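Local coordinates for protein Sec-alkylsulfatase (Pseudomonas sp., PDB 4AXH) that hydrolyses (R)-secondary-alkyl sulfates to (S)-alcohols and sulfate with strict inversion of configuration, as a zinc-dependent homodimeric enzyme of the metallo-beta-lactamase superfamily, at residues Y125-L130 with R157-L162; L146-T151 with I182-G187; T151-A156 with T258-A263. All blocks are in the same frame, centred on the assembly; numbering follows the deposited sequence.

Contact 1. Residues Y125-L130 with R157-L162; sequences YQVRGL and RAALDL
Val127, near the end of a strand, comes closest to Ala159 in the middle of a helix, their CA atoms 6.0 Å apart, with no backbone hydrogen bond between the two segments. Both methyls of Val127 meet Ala159, and CG1 also reaches toward CD2 of Leu162. CG1, held anti to the backbone N (chi1 -178°), meets the methyl of Ala159, with 3.6 Å from Val127 CG1 to Ala159 CB. The other branch turns to the helix backbone, and Val127 CG2 lies 3.6 Å from Ala159 O. Beyond the strand the chain passes through Gly129 and returns at Leu130, which also points at the helix. Its isobutyl fork straddles one methyl of Leu162, since Leu130 CD1 and CD2 are each 3.9 Å from Leu162 CD2, and the two leucine side chains cross obliquely. Leu130 CD2 also rests 3.9 Å from Ala159 CA, so it touches the helix backbone. Around this patch Leu117 of strand 116-119 touches both Val127 and Leu162, and Met135 of strand 135-138 touches Ala159; helix 153-164 therefore lies on a face of the large mixed sheet, as helices flank the sheets of the metallo-beta-lactamase fold. The side-chain contacts are apolar, one methyl rests against a helix carbonyl oxygen and no hydrogen bond crosses: branched side chains fit against alanines and Leu162.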
ATOM      1  N   TYR A 125      26.978   3.206 -27.355  1.00 36.78           N
ATOM      2  CA  TYR A 125      26.373   1.964 -27.797  1.00 36.21           C
ATOM      3  C   TYR A 125      25.450   1.352 -26.742  1.00 39.60           C
ATOM      4  O   TYR A 125      25.413   1.787 -25.585  1.00 38.90           O
ATOM      5  CB  TYR A 125      27.451   0.958 -28.240  1.00 38.23           C
ATOM      6  CG  TYR A 125      28.392   1.525 -29.278  1.00 42.80           C
ATOM      7  CD1 TYR A 125      29.448   2.357 -28.912  1.00 43.91           C
ATOM      8  CD2 TYR A 125      28.218   1.253 -30.628  1.00 45.09           C
ATOM      9  CE1 TYR A 125      30.272   2.939 -29.870  1.00 45.17           C
ATOM     10  CE2 TYR A 125      29.081   1.782 -31.589  1.00 47.60           C
ATOM     11  CZ  TYR A 125      30.097   2.636 -31.206  1.00 55.41           C
ATOM     12  OH  TYR A 125      30.933   3.195 -32.145  1.00 63.25           O
ATOM     13  N   GLN A 126      24.681   0.343 -27.159  1.00 34.96           N
ATOM     14  CA  GLN A 126      23.747  -0.321 -26.294  1.00 33.79           C
ATOM     15  C   GLN A 126      23.650  -1.776 -26.686  1.00 37.97           C
ATOM     16  O   GLN A 126      23.651  -2.099 -27.882  1.00 39.10           O
ATOM     17  CB  GLN A 126      22.391   0.374 -26.421  1.00 34.78           C
ATOM     18  CG  GLN A 126      21.563   0.382 -25.154  1.00 31.87           C
ATOM     19  CD  GLN A 126      20.549   1.507 -25.146  1.00 43.72           C
ATOM     20  OE1 GLN A 126      20.356   2.095 -23.984  1.00 44.37           O
ATOM     21  NE2 GLN A 126      19.872   1.797 -26.145  1.00 23.66           N
ATOM     22  N   VAL A 127      23.602  -2.659 -25.680  1.00 32.27           N
ATOM     23  CA  VAL A 127      23.395  -4.083 -25.880  1.00 30.53           C
ATOM     24  C   VAL A 127      22.013  -4.335 -25.340  1.00 31.97           C
ATOM     25  O   VAL A 127      21.725  -4.079 -24.153  1.00 29.72           O
ATOM     26  CB  VAL A 127      24.457  -5.015 -25.240  1.00 35.10           C
ATOM     27  CG1 VAL A 127      24.155  -6.482 -25.569  1.00 34.98           C
ATOM     28  CG2 VAL A 127      25.870  -4.652 -25.700  1.00 34.67           C
ATOM     29  N   ARG A 128      21.140  -4.778 -26.246  1.00 28.98           N
ATOM     30  CA  ARG A 128      19.741  -5.063 -25.966  1.00 29.18           C
ATOM     31  C   ARG A 128      19.415  -6.479 -26.395  1.00 33.12           C
ATOM     32  O   ARG A 128      19.968  -6.961 -27.384  1.00 34.53           O
ATOM     33  CB  ARG A 128      18.849  -4.090 -26.771  1.00 31.41           C
ATOM     34  CG  ARG A 128      19.175  -2.620 -26.585  1.00 33.84           C
ATOM     35  CD  ARG A 128      17.969  -1.743 -26.762  1.00 38.94           C
ATOM     36  NE  ARG A 128      17.475  -1.731 -28.135  1.00 39.89           N
ATOM     37  CZ  ARG A 128      17.911  -0.918 -29.093  1.00 56.88           C
ATOM     38  NH1 ARG A 128      18.874  -0.030 -28.844  1.00 56.84           N
ATOM     39  NH2 ARG A 128      17.409  -0.995 -30.302  1.00 24.01           N
ATOM     40  N   GLY A 129      18.497  -7.121 -25.682  1.00 29.09           N
ATOM     41  CA  GLY A 129      18.037  -8.461 -26.032  1.00 29.32           C
ATOM     42  C   GLY A 129      18.936  -9.628 -25.683  1.00 36.68           C
ATOM     43  O   GLY A 129      18.714 -10.752 -26.144  1.00 37.57           O
ATOM     44  N   LEU A 130      19.961  -9.389 -24.874  1.00 34.35           N
ATOM     45  CA  LEU A 130      20.844 -10.470 -24.455  1.00 32.52           C
ATOM     46  C   LEU A 130      20.545 -10.758 -22.983  1.00 30.59           C
ATOM     47  O   LEU A 130      21.298 -11.486 -22.349  1.00 28.24           O
ATOM     48  CB  LEU A 130      22.314 -10.063 -24.684  1.00 32.41           C
ATOM     49  CG  LEU A 130      22.917 -10.400 -26.057  1.00 36.05           C
ATOM     50  CD1 LEU A 130      22.528  -9.390 -27.096  1.00 36.63           C
ATOM     51  CD2 LEU A 130      24.409 -10.398 -26.000  1.00 37.11           C
ATOM     52  N   ARG A 157      28.722 -10.720 -19.257  1.00 31.15           N
ATOM     53  CA  ARG A 157      29.897 -11.186 -19.996  1.00 32.71           C
ATOM     54  C   ARG A 157      29.616 -11.298 -21.486  1.00 38.02           C
ATOM     55  O   ARG A 157      30.411 -10.814 -22.286  1.00 40.81           O
ATOM     56  CB  ARG A 157      30.404 -12.536 -19.416  1.00 33.58           C
ATOM     57  CG  ARG A 157      31.767 -12.976 -19.903  1.00 31.12           C
ATOM     58  CD  ARG A 157      32.918 -12.231 -19.251  1.00 46.01           C
ATOM     59  NE  ARG A 157      33.199 -10.934 -19.883  1.00 51.83           N
ATOM     60  CZ  ARG A 157      33.900 -10.790 -20.996  1.00 62.63           C
ATOM     61  NH1 ARG A 157      34.396 -11.858 -21.619  1.00 61.68           N
ATOM     62  NH2 ARG A 157      34.090  -9.582 -21.517  1.00 29.62           N
ATOM     63  N   ALA A 158      28.491 -11.913 -21.861  1.00 31.60           N
ATOM     64  CA  ALA A 158      28.114 -12.055 -23.262  1.00 29.75           C
ATOM     65  C   ALA A 158      27.887 -10.702 -23.952  1.00 32.28           C
ATOM     66  O   ALA A 158      28.336 -10.526 -25.077  1.00 32.85           O
ATOM     67  CB  ALA A 158      26.894 -12.956 -23.390  1.00 29.77           C
ATOM     68  N   ALA A 159      27.204  -9.755 -23.280  1.00 28.09           N
ATOM     69  CA  ALA A 159      26.945  -8.402 -23.801  1.00 27.73           C
ATOM     70  C   ALA A 159      28.265  -7.672 -24.138  1.00 34.40           C
ATOM     71  O   ALA A 159      28.455  -7.162 -25.258  1.00 32.16           O
ATOM     72  CB  ALA A 159      26.181  -7.606 -22.766  1.00 27.97           C
ATOM     73  N   LEU A 160      29.193  -7.678 -23.155  1.00 32.78           N
ATOM     74  CA  LEU A 160      30.537  -7.126 -23.261  1.00 32.16           C
ATOM     75  C   LEU A 160      31.381  -7.870 -24.333  1.00 31.86           C
ATOM     76  O   LEU A 160      32.175  -7.232 -25.022  1.00 33.20           O
ATOM     77  CB  LEU A 160      31.180  -7.230 -21.890  1.00 32.87           C
ATOM     78  CG  LEU A 160      31.983  -6.051 -21.424  1.00 38.00           C
ATOM     79  CD1 LEU A 160      31.106  -4.948 -20.911  1.00 37.56           C
ATOM     80  CD2 LEU A 160      32.942  -6.483 -20.328  1.00 42.79           C
ATOM     81  N   ASP A 161      31.176  -9.189 -24.508  1.00 25.37           N
ATOM     82  CA  ASP A 161      31.883  -9.985 -25.518  1.00 25.97           C
ATOM     83  C   ASP A 161      31.515  -9.537 -26.935  1.00 36.03           C
ATOM     84  O   ASP A 161      32.416  -9.369 -27.788  1.00 39.30           O
ATOM     85  CB  ASP A 161      31.606 -11.500 -25.352  1.00 27.36           C
ATOM     86  CG  ASP A 161      32.476 -12.241 -24.340  1.00 44.19           C
ATOM     87  OD1 ASP A 161      33.534 -11.688 -23.941  1.00 48.69           O
ATOM     88  OD2 ASP A 161      32.149 -13.415 -24.014  1.00 45.75           O
ATOM     89  N   LEU A 162      30.177  -9.357 -27.177  1.00 30.30           N
ATOM     90  CA  LEU A 162      29.565  -8.925 -28.431  1.00 28.71           C
ATOM     91  C   LEU A 162      30.025  -7.522 -28.759  1.00 32.76           C
ATOM     92  O   LEU A 162      30.342  -7.262 -29.913  1.00 33.59           O
ATOM     93  CB  LEU A 162      28.033  -9.016 -28.342  1.00 28.23           C
ATOM     94  CG  LEU A 162      27.185  -8.484 -29.511  1.00 31.61           C
ATOM     95  CD1 LEU A 162      27.445  -9.247 -30.788  1.00 31.88           C
ATOM     96  CD2 LEU A 162      25.705  -8.536 -29.150  1.00 30.86           C
TER

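Contact 2. Residues L146-T151 with I182-G187. With ZN (zinc ion), chain C.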
ATOM      1  N   LEU A 146      29.992   2.349 -18.097  1.00 32.17           N
ATOM      2  CA  LEU A 146      28.832   1.502 -18.254  1.00 29.50           C
ATOM      3  C   LEU A 146      27.672   1.963 -17.410  1.00 35.99           C
ATOM      4  O   LEU A 146      27.830   2.354 -16.252  1.00 35.67           O
ATOM      5  CB  LEU A 146      29.228   0.093 -17.836  1.00 27.31           C
ATOM      6  CG  LEU A 146      29.537  -0.920 -18.881  1.00 29.40           C
ATOM      7  CD1 LEU A 146      30.633  -0.475 -19.802  1.00 29.17           C
ATOM      8  CD2 LEU A 146      29.912  -2.214 -18.225  1.00 29.73           C
ATOM      9  N   ILE A 147      26.490   1.914 -17.988  1.00 34.25           N
ATOM     10  CA  ILE A 147      25.274   2.163 -17.220  1.00 32.83           C
ATOM     11  C   ILE A 147      24.525   0.855 -17.233  1.00 32.04           C
ATOM     12  O   ILE A 147      24.149   0.370 -18.296  1.00 29.10           O
ATOM     13  CB  ILE A 147      24.462   3.503 -17.391  1.00 35.40           C
ATOM     14  CG1 ILE A 147      22.957   3.296 -17.317  1.00 35.89           C
ATOM     15  CG2 ILE A 147      24.887   4.408 -18.565  1.00 34.13           C
ATOM     16  CD1 ILE A 147      22.459   3.248 -15.946  1.00 43.74           C
ATOM     17  N   ASP A 148      24.526   0.207 -16.052  1.00 27.39           N
ATOM     18  CA  ASP A 148      23.987  -1.095 -15.694  1.00 26.06           C
ATOM     19  C   ASP A 148      24.832  -2.280 -16.123  1.00 31.95           C
ATOM     20  O   ASP A 148      25.688  -2.173 -17.021  1.00 29.85           O
ATOM     21  CB  ASP A 148      22.480  -1.230 -15.950  1.00 27.41           C
ATOM     22  CG  ASP A 148      21.679  -0.272 -15.103  1.00 28.57           C
ATOM     23  OD1 ASP A 148      22.223   0.226 -14.100  1.00 26.09           O
ATOM     24  OD2 ASP A 148      20.521   0.010 -15.462  1.00 31.41           O
ATOM     25  N   THR A 149      24.625  -3.421 -15.431  1.00 30.66           N
ATOM     26  CA  THR A 149      25.427  -4.626 -15.632  1.00 31.05           C
ATOM     27  C   THR A 149      24.584  -5.889 -15.912  1.00 36.08           C
ATOM     28  O   THR A 149      25.048  -7.011 -15.666  1.00 35.78           O
ATOM     29  CB  THR A 149      26.296  -4.808 -14.388  1.00 34.01           C
ATOM     30  OG1 THR A 149      25.426  -5.056 -13.294  1.00 33.09           O
ATOM     31  CG2 THR A 149      27.177  -3.594 -14.082  1.00 27.30           C
ATOM     32  N   LEU A 150      23.346  -5.699 -16.426  1.00 30.72           N
ATOM     33  CA  LEU A 150      22.376  -6.754 -16.719  1.00 28.06           C
ATOM     34  C   LEU A 150      21.997  -7.577 -15.440  1.00 32.31           C
ATOM     35  O   LEU A 150      22.382  -7.193 -14.329  1.00 32.23           O
ATOM     36  CB  LEU A 150      22.824  -7.637 -17.906  1.00 27.15           C
ATOM     37  CG  LEU A 150      23.270  -6.961 -19.227  1.00 29.57           C
ATOM     38  CD1 LEU A 150      23.641  -7.998 -20.269  1.00 27.59           C
ATOM     39  CD2 LEU A 150      22.197  -6.047 -19.791  1.00 25.27           C
ATOM     40  N   THR A 151      21.229  -8.682 -15.603  1.00 26.18           N
ATOM     41  CA  THR A 151      20.702  -9.517 -14.516  1.00 24.41           C
ATOM     42  C   THR A 151      21.700 -10.550 -13.998  1.00 28.18           C
ATOM     43  O   THR A 151      21.671 -10.888 -12.810  1.00 28.68           O
ATOM     44  CB  THR A 151      19.427 -10.266 -15.011  1.00 24.58           C
ATOM     45  OG1 THR A 151      18.635  -9.400 -15.804  1.00 23.63           O
ATOM     46  CG2 THR A 151      18.592 -10.798 -13.905  1.00 22.02           C
ATOM     47  N   ILE A 182      17.606  -6.129  -9.548  1.00 28.40           N
ATOM     48  CA  ILE A 182      18.539  -7.195  -9.920  1.00 30.82           C
ATOM     49  C   ILE A 182      18.912  -7.249 -11.407  1.00 35.01           C
ATOM     50  O   ILE A 182      20.019  -7.666 -11.742  1.00 36.71           O
ATOM     51  CB  ILE A 182      18.189  -8.589  -9.329  1.00 36.70           C
ATOM     52  CG1 ILE A 182      17.349  -8.474  -8.036  1.00 41.66           C
ATOM     53  CG2 ILE A 182      19.475  -9.401  -9.059  1.00 36.16           C
ATOM     54  CD1 ILE A 182      16.482  -9.767  -7.612  1.00 65.22           C
ATOM     55  N   ASP A 183      18.026  -6.792 -12.289  1.00 29.19           N
ATOM     56  CA  ASP A 183      18.284  -6.772 -13.728  1.00 28.46           C
ATOM     57  C   ASP A 183      19.215  -5.628 -14.121  1.00 32.99           C
ATOM     58  O   ASP A 183      19.559  -5.461 -15.300  1.00 32.74           O
ATOM     59  CB  ASP A 183      16.968  -6.773 -14.555  1.00 29.93           C
ATOM     60  CG  ASP A 183      15.863  -5.805 -14.132  1.00 33.23           C
ATOM     61  OD1 ASP A 183      15.694  -5.575 -12.904  1.00 31.22           O
ATOM     62  OD2 ASP A 183      15.135  -5.316 -15.017  1.00 35.58           O
ATOM     63  N   HIS A 184      19.655  -4.857 -13.124  1.00 29.28           N
ATOM     64  CA  HIS A 184      20.523  -3.721 -13.366  1.00 27.77           C
ATOM     65  C   HIS A 184      21.885  -3.812 -12.689  1.00 31.04           C
ATOM     66  O   HIS A 184      22.858  -3.289 -13.245  1.00 32.33           O
ATOM     67  CB  HIS A 184      19.758  -2.415 -13.107  1.00 28.15           C
ATOM     68  CG  HIS A 184      18.550  -2.292 -13.978  1.00 31.35           C
ATOM     69  ND1 HIS A 184      18.625  -1.743 -15.243  1.00 33.57           N
ATOM     70  CD2 HIS A 184      17.297  -2.755 -13.779  1.00 33.57           C
ATOM     71  CE1 HIS A 184      17.420  -1.874 -15.772  1.00 32.94           C
ATOM     72  NE2 HIS A 184      16.578  -2.465 -14.920  1.00 33.48           N
ATOM     73  N   PHE A 185      21.986  -4.533 -11.547  1.00 26.04           N
ATOM     74  CA  PHE A 185      23.257  -4.730 -10.823  1.00 24.59           C
ATOM     75  C   PHE A 185      23.752  -6.191 -10.824  1.00 30.71           C
ATOM     76  O   PHE A 185      24.914  -6.449 -10.483  1.00 33.72           O
ATOM     77  CB  PHE A 185      23.147  -4.221  -9.365  1.00 25.28           C
ATOM     78  CG  PHE A 185      22.139  -4.903  -8.454  1.00 25.21           C
ATOM     79  CD1 PHE A 185      22.396  -6.158  -7.915  1.00 27.56           C
ATOM     80  CD2 PHE A 185      20.978  -4.248  -8.061  1.00 28.65           C
ATOM     81  CE1 PHE A 185      21.463  -6.789  -7.074  1.00 29.12           C
ATOM     82  CE2 PHE A 185      20.053  -4.863  -7.191  1.00 31.70           C
ATOM     83  CZ  PHE A 185      20.292  -6.136  -6.718  1.00 29.21           C
ATOM     84  N   GLY A 186      22.855  -7.122 -11.159  1.00 24.48           N
ATOM     85  CA  GLY A 186      23.054  -8.567 -11.092  1.00 23.19           C
ATOM     86  C   GLY A 186      24.260  -9.189 -11.736  1.00 27.07           C
ATOM     87  O   GLY A 186      24.716 -10.230 -11.284  1.00 27.84           O
ATOM     88  N   GLY A 187      24.751  -8.588 -12.806  1.00 24.78           N
ATOM     89  CA  GLY A 187      25.895  -9.110 -13.541  1.00 23.66           C
ATOM     90  C   GLY A 187      27.203  -8.387 -13.346  1.00 26.37           C
ATOM     91  O   GLY A 187      28.177  -8.701 -14.038  1.00 26.36           O
TER
HETATM   92 ZN    ZN C 700      14.725  -3.207 -15.270  1.00 33.36          ZN
HETATM   93  O   HOH W   1      21.146  -4.007 -17.230  1.00 27.78           O
HETATM   94  O   HOH W   2      13.905  -3.555 -13.357  1.00 31.68           O
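Asp148 and His184 carry the main side-chain hydrogen bond, His184 ND1 giving its proton to Asp148 OD2 at 2.6 Å. His184 CG is anti to the carbonyl carbon (chi1 -59°), which puts CG beside the backbone N. The carboxylate and ring planes are 68° apart, and the nitrogen meets OD2 from above the carboxylate plane. OD2 is further gripped by Ser178 OG and Gln354 NE2, consistent with a second-shell carboxylate held in place to orient the imidazole.

Metal bonds come next. His184 NE2 binds the zinc ion at 2.0 Å and Asp183 OD2 at 2.2 Å, with water 2 also on the metal. Asp310 and His355 complete the protein ligands. His179, His181, Asp183 and His184 form the HxHxDH motif of the metallo-beta-lactamase superfamily.

Backbone bonds hold the ligand-bearing helix 182-185 and Gly187 beyond it to the chain after the strand: Thr149 N to His184 O, 2.8 Å and nearly straight at 166°, and Gly187 N to Leu150 O at 3.1 Å. Water 1 accepts weakly from Leu150 N and donates to Asp183 O. A CA-H...O contact joins Thr151 CA to Ile182 O at 3.4 Å, while the hydroxyl of Thr151 has its hydrogen bond with Asp131.

Strand 144-147 runs between strands 135-138 and 172-176, and the residues following it meet the short helix 182-185, whose far side, at Phe185, packs on helix 210-219.

Contact 3. Residues T151-A156 with T258-A263; sequences TTAETA and TNTLVA
Glu154 and Thr258 are brought together by a bend in the acid: CG lies anti to the carbonyl carbon (chi1 -56°), and chi2 of 86° folds CD over so that the carboxylate reaches back to the loop. Thr258 sets OG1 between its backbone N and carbonyl carbon, facing those oxygens, and the two side chains cross at about a right angle. Thr258 N bonds to Glu154 OE1 at 3.2 Å, almost straight, on the syn lone pair. Thr258 OG1 adds only weak bonds, shared between OE1 and OE2 with neither settled. The same hydroxyl oxygen sits 3.3 Å from Ala153 CB.

Thr258 also meets the start of the helix through its carbonyl oxygen. Ala153 N, just after the N-cap residue Thr152, donates to Thr258 O at 3.0 Å, nearly along the C=O axis, so an N-H of the first turn finds its acceptor in the loop. Thr152 OG1 turns instead to Thr155 OG1, at 2.7 Å, and Thr155 OG1 also bonds Asp131. Asn259 ND2 then takes Thr151 O at 2.9 Å, approaching from above the carbonyl plane while the oxygen lies close to the amide plane, and the methyl of Thr152 packs 3.6 Å from ND2.

Thr151 thus pairs with Asn259, and Ala153 and Glu154 with Thr258. These bonds tie the N-terminal end of helix 153-164 to the long connection between helix 222-233 and strand 266-268, which continues past helix 188-191, where Thr260 and Val262 touch Ala188.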
ATOM      1  N   THR A 151      21.229  -8.682 -15.603  1.00 26.18           N
ATOM      2  CA  THR A 151      20.702  -9.517 -14.516  1.00 24.41           C
ATOM      3  C   THR A 151      21.700 -10.550 -13.998  1.00 28.18           C
ATOM      4  O   THR A 151      21.671 -10.888 -12.810  1.00 28.68           O
ATOM      5  CB  THR A 151      19.427 -10.266 -15.011  1.00 24.58           C
ATOM      6  OG1 THR A 151      18.635  -9.400 -15.804  1.00 23.63           O
ATOM      7  CG2 THR A 151      18.592 -10.798 -13.905  1.00 22.02           C
ATOM      8  N   THR A 152      22.489 -11.143 -14.905  1.00 22.83           N
ATOM      9  CA  THR A 152      23.381 -12.234 -14.565  1.00 21.75           C
ATOM     10  C   THR A 152      24.803 -12.023 -15.040  1.00 27.61           C
ATOM     11  O   THR A 152      25.043 -11.283 -15.995  1.00 26.98           O
ATOM     12  CB  THR A 152      22.803 -13.542 -15.082  1.00 26.62           C
ATOM     13  OG1 THR A 152      22.986 -13.618 -16.500  1.00 26.52           O
ATOM     14  CG2 THR A 152      21.320 -13.713 -14.737  1.00 25.69           C
ATOM     15  N   ALA A 153      25.758 -12.701 -14.392  1.00 26.30           N
ATOM     16  CA  ALA A 153      27.178 -12.606 -14.738  1.00 25.18           C
ATOM     17  C   ALA A 153      27.436 -13.111 -16.169  1.00 26.63           C
ATOM     18  O   ALA A 153      28.247 -12.520 -16.907  1.00 25.81           O
ATOM     19  CB  ALA A 153      27.989 -13.396 -13.717  1.00 26.14           C
ATOM     20  N   GLU A 154      26.703 -14.174 -16.576  1.00 22.91           N
ATOM     21  CA  GLU A 154      26.815 -14.788 -17.912  1.00 23.29           C
ATOM     22  C   GLU A 154      26.313 -13.864 -19.003  1.00 27.57           C
ATOM     23  O   GLU A 154      26.943 -13.780 -20.056  1.00 28.04           O
ATOM     24  CB  GLU A 154      26.114 -16.173 -17.979  1.00 24.46           C
ATOM     25  CG  GLU A 154      26.604 -17.192 -16.957  1.00 17.36           C
ATOM     26  CD  GLU A 154      25.902 -17.095 -15.620  1.00 32.67           C
ATOM     27  OE1 GLU A 154      25.183 -16.097 -15.398  1.00 28.63           O
ATOM     28  OE2 GLU A 154      26.084 -18.004 -14.782  1.00 39.16           O
ATOM     29  N   THR A 155      25.206 -13.133 -18.742  1.00 24.56           N
ATOM     30  CA  THR A 155      24.663 -12.176 -19.703  1.00 24.03           C
ATOM     31  C   THR A 155      25.522 -10.916 -19.797  1.00 28.17           C
ATOM     32  O   THR A 155      25.844 -10.476 -20.912  1.00 28.03           O
ATOM     33  CB  THR A 155      23.126 -12.033 -19.616  1.00 32.42           C
ATOM     34  OG1 THR A 155      22.744 -11.583 -18.324  1.00 31.64           O
ATOM     35  CG2 THR A 155      22.391 -13.330 -19.953  1.00 31.48           C
ATOM     36  N   ALA A 156      25.985 -10.399 -18.644  1.00 26.32           N
ATOM     37  CA  ALA A 156      26.908  -9.255 -18.578  1.00 27.52           C
ATOM     38  C   ALA A 156      28.154  -9.522 -19.417  1.00 32.88           C
ATOM     39  O   ALA A 156      28.554  -8.687 -20.228  1.00 33.84           O
ATOM     40  CB  ALA A 156      27.312  -9.009 -17.143  1.00 28.67           C
ATOM     41  N   THR A 258      23.810 -16.795 -12.547  1.00 40.66           N
ATOM     42  CA  THR A 258      24.338 -16.270 -11.297  1.00 39.90           C
ATOM     43  C   THR A 258      24.046 -14.768 -11.121  1.00 41.87           C
ATOM     44  O   THR A 258      24.372 -13.974 -12.010  1.00 42.03           O
ATOM     45  CB  THR A 258      25.830 -16.616 -11.206  1.00 46.57           C
ATOM     46  OG1 THR A 258      26.501 -15.936 -12.262  1.00 59.20           O
ATOM     47  CG2 THR A 258      26.103 -18.107 -11.378  1.00 41.30           C
ATOM     48  N   ASN A 259      23.439 -14.388  -9.967  1.00 35.56           N
ATOM     49  CA  ASN A 259      23.148 -13.001  -9.615  1.00 34.37           C
ATOM     50  C   ASN A 259      24.177 -12.503  -8.585  1.00 41.20           C
ATOM     51  O   ASN A 259      24.458 -13.157  -7.567  1.00 40.65           O
ATOM     52  CB  ASN A 259      21.720 -12.835  -9.095  1.00 31.68           C
ATOM     53  CG  ASN A 259      20.660 -13.453  -9.972  1.00 52.86           C
ATOM     54  OD1 ASN A 259      19.883 -14.325  -9.545  1.00 46.35           O
ATOM     55  ND2 ASN A 259      20.633 -13.052 -11.238  1.00 44.66           N
ATOM     56  N   THR A 260      24.765 -11.342  -8.889  1.00 38.95           N
ATOM     57  CA  THR A 260      25.842 -10.743  -8.110  1.00 38.33           C
ATOM     58  C   THR A 260      25.462  -9.388  -7.542  1.00 42.05           C
ATOM     59  O   THR A 260      24.509  -8.758  -8.000  1.00 41.91           O
ATOM     60  CB  THR A 260      27.152 -10.653  -8.956  1.00 40.67           C
ATOM     61  OG1 THR A 260      27.087  -9.529  -9.834  1.00 43.33           O
ATOM     62  CG2 THR A 260      27.485 -11.945  -9.715  1.00 27.95           C
ATOM     63  N   LEU A 261      26.233  -8.937  -6.547  1.00 39.39           N
ATOM     64  CA  LEU A 261      26.050  -7.645  -5.912  1.00 40.24           C
ATOM     65  C   LEU A 261      27.408  -7.061  -5.594  1.00 46.49           C
ATOM     66  O   LEU A 261      28.054  -7.525  -4.668  1.00 50.32           O
ATOM     67  CB  LEU A 261      25.229  -7.791  -4.631  1.00 40.33           C
ATOM     68  CG  LEU A 261      24.268  -6.669  -4.314  1.00 46.00           C
ATOM     69  CD1 LEU A 261      23.164  -7.156  -3.368  1.00 45.96           C
ATOM     70  CD2 LEU A 261      24.979  -5.482  -3.753  1.00 49.76           C
ATOM     71  N   VAL A 262      27.878  -6.095  -6.379  1.00 40.84           N
ATOM     72  CA  VAL A 262      29.124  -5.423  -6.047  1.00 39.06           C
ATOM     73  C   VAL A 262      28.836  -4.018  -5.528  1.00 44.48           C
ATOM     74  O   VAL A 262      28.272  -3.188  -6.242  1.00 45.28           O
ATOM     75  CB  VAL A 262      30.392  -5.608  -6.937  1.00 40.52           C
ATOM     76  CG1 VAL A 262      30.256  -6.739  -7.953  1.00 39.30           C
ATOM     77  CG2 VAL A 262      30.885  -4.308  -7.552  1.00 39.61           C
ATOM     78  N   ALA A 263      29.125  -3.798  -4.240  1.00 40.42           N
ATOM     79  CA  ALA A 263      28.887  -2.540  -3.548  1.00 39.25           C
ATOM     80  C   ALA A 263      29.363  -1.311  -4.314  1.00 44.86           C
ATOM     81  O   ALA A 263      30.470  -1.322  -4.861  1.00 45.93           O
ATOM     82  CB  ALA A 263      29.527  -2.577  -2.182  1.00 39.65           C
TER

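How the contacts relate
From the N terminus, strand 124-128 comes first, and contact 1 closes the loop from 125-130 to 157-162, bringing helix 153-164 back onto the sheet. Contact 2 starts inside that loop, at the end of strand 144-147, and ends beyond it at the zinc-binding helix 182-185. Contact 3 opens at Thr151, which it shares with contact 2, and makes the longest closure, to 258-263. No loop nests within another: each pair crosses. They also touch: Ala159 CB packs on Leu150 CD1, Leu130 O on Thr155 CG2, and Gly186 O probably accepts a hydrogen bond from Thr260 N. Together they join sheet, helix, metal site and the loop before strand 266-268.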